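Local coordinates for Mgp-operon protein 3 (Mycoplasma pneumoniae M129, PDB 6TM0), which probably acts as a surface adhesin that attaches the mycoplasma to host cells by recognising terminal sialic acid on their glycans, at residues A578-A583 and P604-F609; K210-P215 and V634-P639; V185-V190 and P215-G220. All blocks are in the same frame, centred on the assembly; numbering follows the deposited sequence.

The three contacts each lend one segment to the site of a bound N-acetyl-alpha-neuraminic acid and illustrate how a sugar site can be assembled from loops distant in sequence. Their centres lie about 10 to 11 Å from one another. Contacts 2 and 3 share Pro215, so the chain at 210-220 is tied to 634-639 at one end and to 185-190 at the other. Gln187 of contact 3 joins all three, its NE2 lying 2.8 Å from Pro604 O of contact 1 and 3.3 Å from Gly214 O of contact 2, both probable hydrogen bonds. Contacts 1 and 2 also meet where Trp579 CH2 packs 3.5 Å from Tyr638 CD1, the two ring planes steeply inclined.

Contact 1 (A578-A583 and P604-F609); sequences AWSTTA and PINGLF. With SIA (N-acetyl-alpha-neuraminic acid), chain C.
Trp579 holds its CG between its own backbone N and carbonyl carbon (chi1 61°), which lays one face of the indole against Pro604. At Asn606 a different torsion does the work: CG lies beside the backbone N (chi1 -64°), and the carboxamide is thereby carried toward Ser580 and Thr582.

The proline sits over the pyrrole part of the indole. Its backbone N lies 3.6 Å from Trp579 CG, displaced toward the rim of the ring system, and its CD makes a CH-pi contact 4.2 Å from the centroid of the five-membered ring. Pro604 CG closes the apolar patch at 3.7 Å from Trp579 CB. The pyrrole N-H of the same ring is held separately, NE1 donating to Gly600 O.

Both segments belong to the long, mostly irregular excursion between strands 575-577 and 650-654 of the mixed sheet, within the MgpC adhesin family region that sequence relationships place among the beta-propellers. Here the contact pins the start of that excursion to its later course, beyond helix 591-595.

Asn606 ND2 is the polar hub. It gives one hydrogen bond to Ser580 OG (3.1 Å), with the hydroxyl tilted 18° from the amide plane, and a weak one to Thr582 O at 3.3 Å. Its other end, OD1, accepts from Thr619 N, so the carboxamide is gripped from both sides and its rotation is fixed. Ser580 OG in turn has a second partner in Asp671, and Val667 of helix 666-673 packs on both Ser580 and Asn606.

Beyond Asn606 the chain leads on to the sugar. Gly607 CA approaches SIA C11 at 3.8 Å, Leu608 O receives a weak hydrogen bond from SIA N5 (3.2 Å), and N5 lies above the centre of one face of the Phe609 ring.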
# COMPACT_ATOMS: atom_id res chain seq x y z
N ALA A 578 17.57 1.83 8.87
CA ALA A 578 16.95 0.63 8.27
C ALA A 578 18.01 -0.34 7.70
O ALA A 578 19.04 0.10 7.18
CB ALA A 578 15.96 1.03 7.19
N TRP A 579 17.74 -1.66 7.80
CA TRP A 579 18.64 -2.74 7.37
C TRP A 579 17.89 -3.97 6.81
O TRP A 579 16.76 -4.26 7.22
CB TRP A 579 19.57 -3.18 8.54
CG TRP A 579 18.81 -3.71 9.72
CD1 TRP A 579 18.36 -4.99 9.89
CD2 TRP A 579 18.29 -2.95 10.81
NE1 TRP A 579 17.59 -5.07 11.03
CE2 TRP A 579 17.55 -3.84 11.62
CE3 TRP A 579 18.39 -1.60 11.19
CZ2 TRP A 579 16.93 -3.43 12.81
CZ3 TRP A 579 17.77 -1.20 12.37
CH2 TRP A 579 17.05 -2.11 13.16
N SER A 580 18.58 -4.73 5.93
CA SER A 580 18.14 -5.98 5.29
C SER A 580 17.77 -7.04 6.35
O SER A 580 18.36 -7.07 7.44
CB SER A 580 19.24 -6.49 4.37
OG SER A 580 18.90 -7.68 3.68
N THR A 581 16.76 -7.86 6.05
CA THR A 581 16.24 -8.89 6.96
C THR A 581 16.11 -10.25 6.26
O THR A 581 15.37 -11.12 6.73
CB THR A 581 14.94 -8.41 7.62
OG1 THR A 581 14.01 -7.98 6.63
CG2 THR A 581 15.18 -7.30 8.63
N THR A 582 16.82 -10.43 5.14
CA THR A 582 16.83 -11.67 4.37
C THR A 582 17.45 -12.77 5.23
O THR A 582 18.50 -12.53 5.84
CB THR A 582 17.65 -11.51 3.09
OG1 THR A 582 17.48 -10.20 2.56
CG2 THR A 582 17.29 -12.54 2.04
N ALA A 583 16.79 -13.95 5.28
CA ALA A 583 17.24 -15.12 6.05
C ALA A 583 18.64 -15.55 5.62
O ALA A 583 18.95 -15.48 4.43
CB ALA A 583 16.25 -16.26 5.87
N PRO A 604 21.56 -4.51 11.83
CA PRO A 604 22.19 -4.88 10.54
C PRO A 604 23.08 -6.14 10.58
O PRO A 604 23.62 -6.47 11.65
CB PRO A 604 22.99 -3.62 10.15
CG PRO A 604 22.38 -2.51 10.92
CD PRO A 604 21.85 -3.10 12.19
N ILE A 605 23.21 -6.85 9.44
CA ILE A 605 24.01 -8.08 9.29
C ILE A 605 24.35 -8.37 7.81
O ILE A 605 25.37 -9.01 7.53
CB ILE A 605 23.34 -9.32 10.00
CG1 ILE A 605 24.38 -10.43 10.32
CG2 ILE A 605 22.12 -9.86 9.20
CD1 ILE A 605 23.92 -11.53 11.31
N ASN A 606 23.48 -7.95 6.88
CA ASN A 606 23.66 -8.21 5.46
C ASN A 606 24.41 -7.11 4.73
O ASN A 606 24.35 -5.94 5.11
CB ASN A 606 22.34 -8.53 4.79
CG ASN A 606 21.70 -9.80 5.30
OD1 ASN A 606 22.37 -10.79 5.60
ND2 ASN A 606 20.38 -9.81 5.39
N GLY A 607 25.18 -7.54 3.74
CA GLY A 607 26.02 -6.72 2.88
C GLY A 607 26.72 -7.59 1.86
O GLY A 607 26.34 -8.76 1.70
N LEU A 608 27.75 -7.06 1.18
CA LEU A 608 28.51 -7.85 0.19
C LEU A 608 29.50 -8.79 0.88
O LEU A 608 30.41 -8.33 1.56
CB LEU A 608 29.23 -6.94 -0.82
CG LEU A 608 30.08 -7.64 -1.89
CD1 LEU A 608 29.40 -7.61 -3.22
CD2 LEU A 608 31.44 -7.00 -2.00
N PHE A 609 29.30 -10.11 0.69
CA PHE A 609 30.17 -11.17 1.20
C PHE A 609 30.73 -11.90 -0.02
O PHE A 609 29.97 -12.38 -0.88
CB PHE A 609 29.39 -12.16 2.10
CG PHE A 609 28.96 -11.63 3.44
CD1 PHE A 609 27.76 -10.93 3.58
CD2 PHE A 609 29.71 -11.87 4.58
CE1 PHE A 609 27.33 -10.48 4.83
CE2 PHE A 609 29.28 -11.43 5.83
CZ PHE A 609 28.09 -10.74 5.94
C1 SIA C . 33.90 -9.36 1.67
C2 SIA C . 34.58 -8.57 2.82
C3 SIA C . 34.22 -7.10 2.90
C4 SIA C . 32.77 -6.90 3.33
C5 SIA C . 32.37 -7.75 4.53
C6 SIA C . 32.90 -9.18 4.45
C7 SIA C . 32.75 -10.00 5.73
C8 SIA C . 33.39 -11.39 5.73
C9 SIA C . 32.78 -12.31 6.78
C10 SIA C . 30.28 -7.02 5.60
C11 SIA C . 28.79 -6.92 5.42
N5 SIA C . 30.92 -7.73 4.68
O1A SIA C . 33.69 -10.56 1.71
O1B SIA C . 33.58 -8.63 0.63
O4 SIA C . 32.48 -5.53 3.55
O6 SIA C . 34.28 -9.23 4.04
O7 SIA C . 33.29 -9.26 6.83
O8 SIA C . 33.31 -12.02 4.46
O9 SIA C . 32.92 -11.77 8.08
O10 SIA C . 30.86 -6.47 6.53

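Contact 2 (K210-P215 and V634-P639); sequences KNNPGP and VQTTYP. With SIA (N-acetyl-alpha-neuraminic acid), chain C.
Lys210 and Gln635 meet through their backbones first: Gln635 N donates to Lys210 O at 2.8 Å in a nearly straight bond. The glutamine side chain runs on extended past Lys210 CB, and its OE1 accepts a weak hydrogen bond from Lys210 N (3.4 Å), so the two residues are joined in both directions. Two residues further on, Asn212 turns its carboxamide to segment 634-639, with CG opposite the backbone N (chi1 -171°). Its ND2 reaches Gln635 O at 3.0 Å, and each partner lies in the plane of the other's flat group. Val634 CG1 adds an apolar touch at 4.2 Å from Pro213 CD.

A second shell steadies these groups. Glu632 forms a salt bridge with Lys210 NZ, while Glu633 accepts from Asn211 ND2 through its backbone O and from Gln635 NE2 through its carboxylate. Asn212 O accepts from Trp200 NE1.

Asn212 also works within its own segment: OD1 accepts from Gly214 N at 3.2 Å, tilted from the carbonyl plane. The turn presents Pro213 O to the sialic acid, whose glycerol hydroxyls O9 (2.7 Å) and O7 (3.1 Å) both donate to it. Asn212 OD1 accepting from the backbone N two residues on makes residues 212-214 an Asx turn, here beside the carbonyl that binds the sialic acid.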
# COMPACT_ATOMS: atom_id res chain seq x y z
N LYS A 210 28.04 -10.63 18.96
CA LYS A 210 28.74 -11.93 19.00
C LYS A 210 28.42 -12.74 17.76
O LYS A 210 27.26 -12.84 17.35
CB LYS A 210 28.35 -12.70 20.27
CG LYS A 210 29.15 -13.96 20.55
CD LYS A 210 28.56 -14.72 21.73
CE LYS A 210 27.58 -15.80 21.34
NZ LYS A 210 28.25 -17.12 21.25
N ASN A 211 29.47 -13.29 17.12
CA ASN A 211 29.39 -14.09 15.90
C ASN A 211 28.79 -13.31 14.69
O ASN A 211 28.51 -13.91 13.64
CB ASN A 211 28.66 -15.42 16.16
CG ASN A 211 29.37 -16.33 17.13
OD1 ASN A 211 30.52 -16.71 16.95
ND2 ASN A 211 28.68 -16.72 18.20
N ASN A 212 28.65 -11.97 14.81
CA ASN A 212 28.13 -11.14 13.72
C ASN A 212 29.23 -10.95 12.65
O ASN A 212 30.29 -10.40 12.96
CB ASN A 212 27.60 -9.82 14.25
CG ASN A 212 26.86 -9.01 13.23
OD1 ASN A 212 27.44 -8.46 12.29
ND2 ASN A 212 25.56 -8.91 13.41
N PRO A 213 29.01 -11.45 11.42
CA PRO A 213 30.06 -11.37 10.39
C PRO A 213 30.05 -10.13 9.48
O PRO A 213 30.85 -10.06 8.54
CB PRO A 213 29.84 -12.65 9.57
CG PRO A 213 28.41 -13.07 9.85
CD PRO A 213 27.83 -12.18 10.90
N GLY A 214 29.16 -9.18 9.75
CA GLY A 214 29.04 -8.00 8.91
C GLY A 214 29.37 -6.66 9.54
O GLY A 214 28.46 -5.86 9.72
N PRO A 215 30.66 -6.32 9.81
CA PRO A 215 30.96 -4.99 10.37
C PRO A 215 30.59 -3.85 9.44
O PRO A 215 30.15 -2.80 9.92
CB PRO A 215 32.47 -5.01 10.62
CG PRO A 215 33.00 -6.14 9.82
CD PRO A 215 31.89 -7.13 9.65
N VAL A 634 24.30 -16.39 16.63
CA VAL A 634 24.77 -15.29 15.80
C VAL A 634 23.90 -14.11 16.26
O VAL A 634 22.68 -14.16 16.13
CB VAL A 634 24.72 -15.55 14.28
CG1 VAL A 634 25.50 -14.48 13.53
CG2 VAL A 634 25.26 -16.93 13.95
N GLN A 635 24.52 -13.14 16.92
CA GLN A 635 23.90 -11.96 17.55
C GLN A 635 23.79 -10.78 16.63
O GLN A 635 24.61 -10.60 15.72
CB GLN A 635 24.68 -11.54 18.80
CG GLN A 635 24.70 -12.56 19.92
CD GLN A 635 24.85 -11.87 21.22
OE1 GLN A 635 25.73 -11.03 21.40
NE2 GLN A 635 23.97 -12.19 22.16
N THR A 636 22.79 -9.91 16.93
CA THR A 636 22.46 -8.69 16.19
C THR A 636 21.86 -7.62 17.17
O THR A 636 21.13 -8.01 18.09
CB THR A 636 21.62 -9.06 14.96
OG1 THR A 636 21.28 -7.88 14.29
CG2 THR A 636 20.38 -9.91 15.28
N THR A 637 22.24 -6.31 17.04
CA THR A 637 21.82 -5.23 17.97
C THR A 637 21.42 -3.90 17.23
O THR A 637 22.02 -3.62 16.18
CB THR A 637 22.94 -5.01 19.06
OG1 THR A 637 22.37 -4.58 20.29
CG2 THR A 637 24.05 -4.05 18.65
N TYR A 638 20.44 -3.09 17.79
CA TYR A 638 19.96 -1.82 17.19
C TYR A 638 21.09 -0.79 17.04
O TYR A 638 21.78 -0.54 18.03
CB TYR A 638 18.78 -1.19 17.96
CG TYR A 638 18.02 -0.15 17.16
CD1 TYR A 638 16.96 -0.52 16.33
CD2 TYR A 638 18.38 1.20 17.20
CE1 TYR A 638 16.29 0.43 15.54
CE2 TYR A 638 17.72 2.15 16.41
CZ TYR A 638 16.67 1.76 15.59
OH TYR A 638 16.01 2.65 14.78
N PRO A 639 21.26 -0.16 15.83
CA PRO A 639 22.37 0.80 15.61
C PRO A 639 22.35 2.12 16.45
O PRO A 639 22.10 3.22 15.95
CB PRO A 639 22.33 1.06 14.10
CG PRO A 639 21.01 0.68 13.66
CD PRO A 639 20.53 -0.41 14.56
C1 SIA C . 33.90 -9.36 1.67
C2 SIA C . 34.58 -8.57 2.82
C3 SIA C . 34.22 -7.10 2.90
C4 SIA C . 32.77 -6.90 3.33
C5 SIA C . 32.37 -7.75 4.53
C6 SIA C . 32.90 -9.18 4.45
C7 SIA C . 32.75 -10.00 5.73
C8 SIA C . 33.39 -11.39 5.73
C9 SIA C . 32.78 -12.31 6.78
C10 SIA C . 30.28 -7.02 5.60
C11 SIA C . 28.79 -6.92 5.42
N5 SIA C . 30.92 -7.73 4.68
O1A SIA C . 33.69 -10.56 1.71
O1B SIA C . 33.58 -8.63 0.63
O4 SIA C . 32.48 -5.53 3.55
O6 SIA C . 34.28 -9.23 4.04
O7 SIA C . 33.29 -9.26 6.83
O8 SIA C . 33.31 -12.02 4.46
O9 SIA C . 32.92 -11.77 8.08
O10 SIA C . 30.86 -6.47 6.53

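Contact 3 (V185-V190 and P215-G220); sequences VAQDTV and PKAVTG. With SIA (N-acetyl-alpha-neuraminic acid), chain C.
Loop 215-220, which contributes Pro215 and Lys216 to the sialic acid site, is backed by the N-terminus of helix 187-192, with Ala186 as N-cap residue and a single beta bridge pairing it with Val218. Thr219 binds Val185 O twice. Its backbone N donates almost straight along the carbonyl direction (2.9 Å), and its hydroxyl OG1 donates from above the carbonyl plane at 2.7 Å. The hydroxyl gets there because OG1 sits between the backbone N and carbonyl carbon of its own residue (chi1 56°), leaving CG2 to pack 3.8 Å from Val190 CG2.

Further along the loop two more backbone bonds reach the first turn of the helix: Gln187 N donates to Ala217 O at 2.9 Å, and Asp188 N makes a weak bond to Pro215 O. Lys216 starts out pointing away from the helix, yet its chain bends repeatedly and brings NZ back to Asp188. There it forms a salt bridge with OD2 (2.8 Å), using the syn lone pair, and a weaker bond to OD1.

Lys216 N meanwhile donates to SIA O10, the acetamido oxygen, at 2.9 Å, and Lys216 CB and CG lie alongside the sugar. With its ammonium group engaged by Asp188, the lysine recognises a neutral amide through its backbone, while the helix N-terminus probably favours the charged form of Asp188 that holds it in place.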
# COMPACT_ATOMS: atom_id res chain seq x y z
N VAL A 185 25.59 5.14 7.47
CA VAL A 185 26.90 4.76 8.00
C VAL A 185 26.97 3.20 8.24
O VAL A 185 25.94 2.53 8.18
CB VAL A 185 27.25 5.64 9.24
CG1 VAL A 185 26.52 5.20 10.51
CG2 VAL A 185 28.75 5.75 9.48
N ALA A 186 28.18 2.64 8.42
CA ALA A 186 28.36 1.21 8.71
C ALA A 186 28.19 0.98 10.24
O ALA A 186 28.38 1.93 11.01
CB ALA A 186 29.73 0.76 8.24
N GLN A 187 27.82 -0.25 10.69
CA GLN A 187 27.59 -0.47 12.12
C GLN A 187 28.88 -0.57 12.98
O GLN A 187 28.80 -0.40 14.21
CB GLN A 187 26.62 -1.63 12.40
CG GLN A 187 27.15 -3.04 12.18
CD GLN A 187 26.14 -4.08 12.62
OE1 GLN A 187 25.37 -3.90 13.59
NE2 GLN A 187 26.12 -5.20 11.91
N ASP A 188 30.05 -0.79 12.35
CA ASP A 188 31.31 -0.84 13.10
C ASP A 188 31.75 0.58 13.48
O ASP A 188 32.41 0.77 14.51
CB ASP A 188 32.39 -1.65 12.36
CG ASP A 188 32.78 -1.24 10.94
OD1 ASP A 188 31.97 -0.55 10.27
OD2 ASP A 188 33.88 -1.62 10.50
N THR A 189 31.31 1.58 12.69
CA THR A 189 31.55 3.00 12.96
C THR A 189 30.64 3.42 14.13
O THR A 189 31.08 4.17 15.00
CB THR A 189 31.28 3.84 11.69
OG1 THR A 189 32.09 3.33 10.63
CG2 THR A 189 31.58 5.32 11.89
N VAL A 190 29.38 2.91 14.14
CA VAL A 190 28.39 3.23 15.18
C VAL A 190 28.88 2.80 16.57
O VAL A 190 28.95 3.64 17.47
CB VAL A 190 26.96 2.70 14.85
CG1 VAL A 190 26.03 2.72 16.06
CG2 VAL A 190 26.33 3.48 13.70
N PRO A 215 30.66 -6.32 9.81
CA PRO A 215 30.96 -4.99 10.37
C PRO A 215 30.59 -3.85 9.44
O PRO A 215 30.15 -2.80 9.92
CB PRO A 215 32.47 -5.01 10.62
CG PRO A 215 33.00 -6.14 9.82
CD PRO A 215 31.89 -7.13 9.65
N LYS A 216 30.71 -4.07 8.10
CA LYS A 216 30.42 -3.09 7.05
C LYS A 216 28.95 -3.03 6.66
O LYS A 216 28.60 -2.54 5.58
CB LYS A 216 31.32 -3.33 5.81
CG LYS A 216 32.83 -3.24 6.08
CD LYS A 216 33.28 -1.80 6.28
CE LYS A 216 34.32 -1.65 7.35
NZ LYS A 216 34.21 -0.33 8.03
N ALA A 217 28.07 -3.51 7.56
CA ALA A 217 26.62 -3.52 7.33
C ALA A 217 26.05 -2.11 7.50
O ALA A 217 26.33 -1.43 8.50
CB ALA A 217 25.93 -4.51 8.27
N VAL A 218 25.28 -1.66 6.50
CA VAL A 218 24.65 -0.34 6.44
C VAL A 218 23.55 -0.23 7.50
O VAL A 218 22.74 -1.13 7.66
CB VAL A 218 24.16 0.03 5.02
CG1 VAL A 218 23.97 1.54 4.88
CG2 VAL A 218 25.14 -0.46 3.95
N THR A 219 23.59 0.87 8.25
CA THR A 219 22.67 1.19 9.35
C THR A 219 21.35 1.76 8.81
O THR A 219 20.29 1.56 9.42
CB THR A 219 23.36 2.12 10.36
OG1 THR A 219 23.83 3.29 9.68
CG2 THR A 219 24.51 1.45 11.12
N GLY A 220 21.42 2.46 7.67
CA GLY A 220 20.25 3.04 7.00
C GLY A 220 20.58 3.79 5.73
O GLY A 220 21.32 3.29 4.88
C1 SIA C . 33.90 -9.36 1.67
C2 SIA C . 34.58 -8.57 2.82
C3 SIA C . 34.22 -7.10 2.90
C4 SIA C . 32.77 -6.90 3.33
C5 SIA C . 32.37 -7.75 4.53
C6 SIA C . 32.90 -9.18 4.45
C7 SIA C . 32.75 -10.00 5.73
C8 SIA C . 33.39 -11.39 5.73
C9 SIA C . 32.78 -12.31 6.78
C10 SIA C . 30.28 -7.02 5.60
C11 SIA C . 28.79 -6.92 5.42
N5 SIA C . 30.92 -7.73 4.68
O1A SIA C . 33.69 -10.56 1.71
O1B SIA C . 33.58 -8.63 0.63
O4 SIA C . 32.48 -5.53 3.55
O6 SIA C . 34.28 -9.23 4.04
O7 SIA C . 33.29 -9.26 6.83
O8 SIA C . 33.31 -12.02 4.46
O9 SIA C . 32.92 -11.77 8.08
O10 SIA C . 30.86 -6.47 6.53